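Local coordinates for vacuolar protein sorting 29 (Cryptosporidium parvum, PDB 2A22), which probably serves, as a VPS29-family protein with a calcineurin-like phosphoesterase fold, in vacuolar protein sorting and intracellular protein transport, at residues L43-L51 against Y199-N207. Numbering follows the deposited sequence.
Sequences LPSNFRELL and YDLRDGKTN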
ATOM      1  N   LEU A  43      13.586   1.065  -6.368  1.00 19.27           N
ATOM      2  CA  LEU A  43      13.061  -0.176  -5.780  1.00 19.37           C
ATOM      3  C   LEU A  43      14.139  -1.250  -5.892  1.00 19.72           C
ATOM      4  O   LEU A  43      14.932  -1.230  -6.842  1.00 19.03           O
ATOM      5  CB  LEU A  43      11.799  -0.624  -6.529  1.00 18.11           C
ATOM      6  CG  LEU A  43      10.578   0.312  -6.402  1.00 22.09           C
ATOM      7  CD1 LEU A  43       9.496  -0.085  -7.413  1.00 23.26           C
ATOM      8  CD2 LEU A  43      10.017   0.268  -5.017  1.00 20.99           C
ATOM      9  N   PRO A  44      14.182  -2.194  -4.931  1.00 19.44           N
ATOM     10  CA  PRO A  44      15.129  -3.302  -5.053  1.00 20.75           C
ATOM     11  C   PRO A  44      14.946  -3.997  -6.399  1.00 22.85           C
ATOM     12  O   PRO A  44      13.804  -4.167  -6.872  1.00 22.48           O
ATOM     13  CB  PRO A  44      14.697  -4.236  -3.921  1.00 19.79           C
ATOM     14  CG  PRO A  44      14.134  -3.308  -2.924  1.00 19.06           C
ATOM     15  CD  PRO A  44      13.381  -2.302  -3.703  1.00 17.66           C
ATOM     16  N   SER A  45      16.050  -4.369  -7.036  1.00 24.06           N
ATOM     17  CA  SER A  45      15.938  -5.055  -8.329  1.00 25.37           C
ATOM     18  C   SER A  45      15.245  -6.402  -8.131  1.00 25.42           C
ATOM     19  O   SER A  45      14.481  -6.844  -8.987  1.00 25.75           O
ATOM     20  CB  SER A  45      17.307  -5.209  -9.010  1.00 27.71           C
ATOM     21  OG  SER A  45      18.160  -6.065  -8.275  1.00 30.85           O
ATOM     22  N   ASN A  46      15.484  -7.009  -6.972  1.00 25.52           N
ATOM     23  CA  ASN A  46      14.881  -8.287  -6.562  1.00 30.04           C
ATOM     24  C   ASN A  46      13.350  -8.345  -6.646  1.00 30.44           C
ATOM     25  O   ASN A  46      12.791  -9.462  -6.623  1.00 32.75           O
ATOM     26  CB  ASN A  46      15.226  -8.581  -5.094  1.00 30.08           C
ATOM     27  CG  ASN A  46      16.670  -8.332  -4.753  1.00 31.36           C
ATOM     28  OD1 ASN A  46      17.380  -9.258  -4.375  1.00 37.47           O
ATOM     29  ND2 ASN A  46      17.101  -7.089  -4.825  1.00 31.44           N
ATOM     30  N   PHE A  47      12.710  -7.156  -6.653  1.00 26.87           N
ATOM     31  CA  PHE A  47      11.257  -6.966  -6.625  1.00 28.82           C
ATOM     32  C   PHE A  47      10.750  -6.740  -8.037  1.00 32.49           C
ATOM     33  O   PHE A  47       9.537  -6.613  -8.261  1.00 32.78           O
ATOM     34  CB  PHE A  47      10.876  -5.701  -5.808  1.00 21.83           C
ATOM     35  CG  PHE A  47      10.927  -5.873  -4.294  1.00 22.18           C
ATOM     36  CD1 PHE A  47      11.390  -7.068  -3.692  1.00 17.24           C
ATOM     37  CD2 PHE A  47      10.558  -4.809  -3.463  1.00 21.16           C
ATOM     38  CE1 PHE A  47      11.427  -7.213  -2.292  1.00 16.29           C
ATOM     39  CE2 PHE A  47      10.597  -4.939  -2.060  1.00 15.55           C
ATOM     40  CZ  PHE A  47      11.036  -6.136  -1.476  1.00 16.73           C
ATOM     41  N   ARG A  48      11.690  -6.632  -8.975  1.00 37.08           N
ATOM     42  CA  ARG A  48      11.414  -6.110 -10.314  1.00 39.26           C
ATOM     43  C   ARG A  48      10.352  -6.902 -11.044  1.00 39.17           C
ATOM     44  O   ARG A  48       9.344  -6.348 -11.480  1.00 40.72           O
ATOM     45  CB  ARG A  48      12.703  -6.041 -11.149  1.00 41.30           C
ATOM     46  CG  ARG A  48      12.494  -5.528 -12.598  1.00 45.12           C
ATOM     47  CD  ARG A  48      13.761  -5.598 -13.415  1.00 45.43           C
ATOM     48  NE  ARG A  48      13.460  -5.535 -14.849  1.00 57.56           N
ATOM     49  CZ  ARG A  48      14.378  -5.524 -15.823  1.00 58.89           C
ATOM     50  NH1 ARG A  48      15.679  -5.569 -15.533  1.00 57.73           N
ATOM     51  NH2 ARG A  48      13.989  -5.468 -17.093  1.00 58.37           N
ATOM     52  N   GLU A  49      10.586  -8.198 -11.159  1.00 39.48           N
ATOM     53  CA  GLU A  49       9.693  -9.075 -11.869  1.00 43.90           C
ATOM     54  C   GLU A  49       8.415  -9.324 -11.093  1.00 39.89           C
ATOM     55  O   GLU A  49       7.347  -9.461 -11.697  1.00 39.03           O
ATOM     56  CB  GLU A  49      10.399 -10.392 -12.204  1.00 46.04           C
ATOM     57  CG  GLU A  49      11.377 -10.256 -13.377  1.00 52.97           C
ATOM     58  CD  GLU A  49      11.995 -11.585 -13.801  1.00 56.09           C
ATOM     59  OE1 GLU A  49      11.970 -12.572 -13.009  1.00 65.13           O
ATOM     60  OE2 GLU A  49      12.521 -11.638 -14.942  1.00 67.04           O
ATOM     61  N   LEU A  50       8.514  -9.360  -9.762  1.00 35.18           N
ATOM     62  CA  LEU A  50       7.324  -9.478  -8.932  1.00 32.04           C
ATOM     63  C   LEU A  50       6.333  -8.350  -9.219  1.00 28.84           C
ATOM     64  O   LEU A  50       5.148  -8.616  -9.418  1.00 28.08           O
ATOM     65  CB  LEU A  50       7.677  -9.557  -7.441  1.00 31.49           C
ATOM     66  CG  LEU A  50       8.098 -10.938  -6.914  1.00 36.09           C
ATOM     67  CD1 LEU A  50       8.645 -10.813  -5.497  1.00 36.35           C
ATOM     68  CD2 LEU A  50       6.990 -12.020  -6.973  1.00 31.36           C
ATOM     69  N   LEU A  51       6.825  -7.106  -9.267  1.00 25.75           N
ATOM     70  CA  LEU A  51       6.008  -5.938  -9.635  1.00 25.50           C
ATOM     71  C   LEU A  51       5.624  -5.816 -11.121  1.00 25.73           C
ATOM     72  O   LEU A  51       4.726  -5.050 -11.465  1.00 24.02           O
ATOM     73  CB  LEU A  51       6.676  -4.651  -9.137  1.00 25.78           C
ATOM     74  CG  LEU A  51       7.071  -4.716  -7.644  1.00 26.13           C
ATOM     75  CD1 LEU A  51       8.018  -3.611  -7.228  1.00 26.76           C
ATOM     76  CD2 LEU A  51       5.849  -4.769  -6.739  1.00 20.30           C
ATOM     77  N   TYR A 199       5.616  -9.569   1.064  1.00 15.62           N
ATOM     78  CA  TYR A 199       7.035  -9.690   0.617  1.00 15.27           C
ATOM     79  C   TYR A 199       7.942  -8.769   1.435  1.00 15.22           C
ATOM     80  O   TYR A 199       7.587  -7.633   1.677  1.00 16.77           O
ATOM     81  CB  TYR A 199       7.186  -9.369  -0.875  1.00 14.07           C
ATOM     82  CG  TYR A 199       6.480 -10.391  -1.738  1.00 18.35           C
ATOM     83  CD1 TYR A 199       7.163 -11.476  -2.249  1.00 16.78           C
ATOM     84  CD2 TYR A 199       5.113 -10.297  -1.985  1.00 16.91           C
ATOM     85  CE1 TYR A 199       6.504 -12.445  -3.019  1.00 24.07           C
ATOM     86  CE2 TYR A 199       4.458 -11.237  -2.759  1.00 19.04           C
ATOM     87  CZ  TYR A 199       5.158 -12.322  -3.248  1.00 20.92           C
ATOM     88  OH  TYR A 199       4.505 -13.261  -3.981  1.00 20.64           O
ATOM     89  N   ASP A 200       9.083  -9.279   1.883  1.00 17.60           N
ATOM     90  CA  ASP A 200      10.136  -8.439   2.419  1.00 20.77           C
ATOM     91  C   ASP A 200      11.520  -8.903   1.959  1.00 23.40           C
ATOM     92  O   ASP A 200      11.710 -10.081   1.637  1.00 25.09           O
ATOM     93  CB  ASP A 200      10.039  -8.318   3.945  1.00 21.20           C
ATOM     94  CG  ASP A 200      10.433  -9.611   4.682  1.00 27.01           C
ATOM     95  OD1 ASP A 200      10.147 -10.715   4.204  1.00 29.10           O
ATOM     96  OD2 ASP A 200      11.000  -9.512   5.779  1.00 30.86           O
ATOM     97  N   LEU A 201      12.460  -7.961   1.896  1.00 22.53           N
ATOM     98  CA  LEU A 201      13.811  -8.241   1.464  1.00 22.17           C
ATOM     99  C   LEU A 201      14.753  -8.115   2.651  1.00 23.98           C
ATOM    100  O   LEU A 201      14.924  -7.030   3.191  1.00 23.09           O
ATOM    101  CB  LEU A 201      14.244  -7.267   0.347  1.00 20.48           C
ATOM    102  CG  LEU A 201      15.686  -7.368  -0.216  1.00 21.61           C
ATOM    103  CD1 LEU A 201      15.991  -8.766  -0.707  1.00 24.26           C
ATOM    104  CD2 LEU A 201      15.871  -6.407  -1.372  1.00 21.38           C
ATOM    105  N   ARG A 202      15.349  -9.229   3.054  1.00 26.29           N
ATOM    106  CA  ARG A 202      16.323  -9.266   4.157  1.00 30.06           C
ATOM    107  C   ARG A 202      17.539 -10.102   3.712  1.00 30.30           C
ATOM    108  O   ARG A 202      17.393 -11.170   3.091  1.00 27.43           O
ATOM    109  CB  ARG A 202      15.697  -9.845   5.425  1.00 29.41           C
ATOM    110  CG  ARG A 202      14.588  -8.939   6.037  1.00 36.01           C
ATOM    111  CD  ARG A 202      13.895  -9.507   7.298  1.00 38.42           C
ATOM    112  NE  ARG A 202      13.213 -10.788   7.056  1.00 46.14           N
ATOM    113  CZ  ARG A 202      13.636 -11.964   7.524  1.00 50.93           C
ATOM    114  NH1 ARG A 202      14.737 -12.037   8.278  1.00 53.88           N
ATOM    115  NH2 ARG A 202      12.966 -13.075   7.239  1.00 48.34           N
ATOM    116  N   ASP A 203      18.730  -9.569   3.969  1.00 30.92           N
ATOM    117  CA  ASP A 203      19.990 -10.262   3.670  1.00 30.08           C
ATOM    118  C   ASP A 203      20.054 -10.687   2.226  1.00 28.41           C
ATOM    119  O   ASP A 203      20.444 -11.810   1.931  1.00 27.18           O
ATOM    120  CB  ASP A 203      20.136 -11.487   4.585  1.00 30.55           C
ATOM    121  CG  ASP A 203      19.974 -11.126   6.056  1.00 35.08           C
ATOM    122  OD1 ASP A 203      20.671 -10.174   6.513  1.00 32.44           O
ATOM    123  OD2 ASP A 203      19.153 -11.790   6.737  1.00 34.96           O
ATOM    124  N   GLY A 204      19.646  -9.799   1.326  1.00 26.22           N
ATOM    125  CA  GLY A 204      19.719 -10.098  -0.097  1.00 25.76           C
ATOM    126  C   GLY A 204      18.627 -11.032  -0.610  1.00 26.88           C
ATOM    127  O   GLY A 204      18.539 -11.272  -1.807  1.00 28.94           O
ATOM    128  N   LYS A 205      17.774 -11.538   0.279  1.00 25.80           N
ATOM    129  CA  LYS A 205      16.785 -12.551  -0.100  1.00 27.05           C
ATOM    130  C   LYS A 205      15.358 -12.053   0.086  1.00 23.52           C
ATOM    131  O   LYS A 205      15.016 -11.508   1.143  1.00 20.46           O
ATOM    132  CB  LYS A 205      16.998 -13.832   0.718  1.00 28.23           C
ATOM    133  CG  LYS A 205      16.150 -15.027   0.269  1.00 31.74           C
ATOM    134  CD  LYS A 205      16.143 -16.165   1.333  1.00 34.07           C
ATOM    135  CE  LYS A 205      15.424 -17.460   0.826  1.00 37.80           C
ATOM    136  NZ  LYS A 205      15.652 -17.722  -0.649  1.00 39.37           N
ATOM    137  N   THR A 206      14.537 -12.213  -0.951  1.00 21.09           N
ATOM    138  CA  THR A 206      13.121 -11.899  -0.848  1.00 21.73           C
ATOM    139  C   THR A 206      12.397 -13.074  -0.178  1.00 21.31           C
ATOM    140  O   THR A 206      12.496 -14.208  -0.630  1.00 22.32           O
ATOM    141  CB  THR A 206      12.490 -11.603  -2.229  1.00 22.39           C
ATOM    142  OG1 THR A 206      13.157 -10.488  -2.842  1.00 21.97           O
ATOM    143  CG2 THR A 206      11.003 -11.236  -2.077  1.00 19.65           C
ATOM    144  N   ASN A 207      11.718 -12.795   0.923  1.00 21.12           N
ATOM    145  CA  ASN A 207      10.836 -13.748   1.607  1.00 22.06           C
ATOM    146  C   ASN A 207       9.343 -13.451   1.340  1.00 22.40           C
ATOM    147  O   ASN A 207       8.986 -12.287   1.174  1.00 22.35           O
ATOM    148  CB  ASN A 207      11.091 -13.689   3.121  1.00 22.29           C
ATOM    149  CG  ASN A 207      12.568 -13.857   3.475  1.00 33.83           C
ATOM    150  OD1 ASN A 207      13.109 -14.969   3.395  1.00 38.02           O
ATOM    151  ND2 ASN A 207      13.232 -12.739   3.862  1.00 33.66           N
TER
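L201, T206 and Y199 take up F47, P44, N46 and L50 where a 3-10 turn and the start of a short, weakly bonded helix (48-52) lie against a beta hairpin at the edge of the alpha-beta-beta-alpha sandwich. The hairpin joins strands 193-202 and 205-214, the latter outermost in its sheet, through a type I' turn from R202 to K205, whose central residues D203 and G204 both have positive phi.

Apolar contacts carry most of the interface. With CG anti to the backbone N (chi1 178°), L201 carries its two methyls out toward P44 and N46 while CB stays at the phenylalanine. L201 CD2 meets P44 CB at 3.5 Å. L201 CB lies 3.9 Å from F47 CZ, an oblique approach to the ring. P44 CG lies over one face of F47, displaced toward the rim, so the proline is shared between the phenylalanine and L201. Further along, L50 reaches Y199 obliquely with both methyls: L50 CD1 is 3.6 Å from Y199 CD1, and L50 CD2 lies near CE1 and OH of the tyrosine. F184 of strand 183-190 extends this cluster, stacking on Y199 and meeting F47 edge to face.

Polar groups pack here without bonding across the interface. N46 crosses L201 at about a right angle and rests its amide on the two leucine methyls; N46 OD1 stands 3.5 Å from G204 O, both acceptors, a pairing that brings no attraction of its own. On the hairpin, D200 and R202 pair in a salt bridge on the side turned from the helix. T206 turns CG2 toward L50 and OG1 to the edge of the F47 ring, in its plane, 3.7 Å from F47 CE1, where OG1 also touches N46 CB.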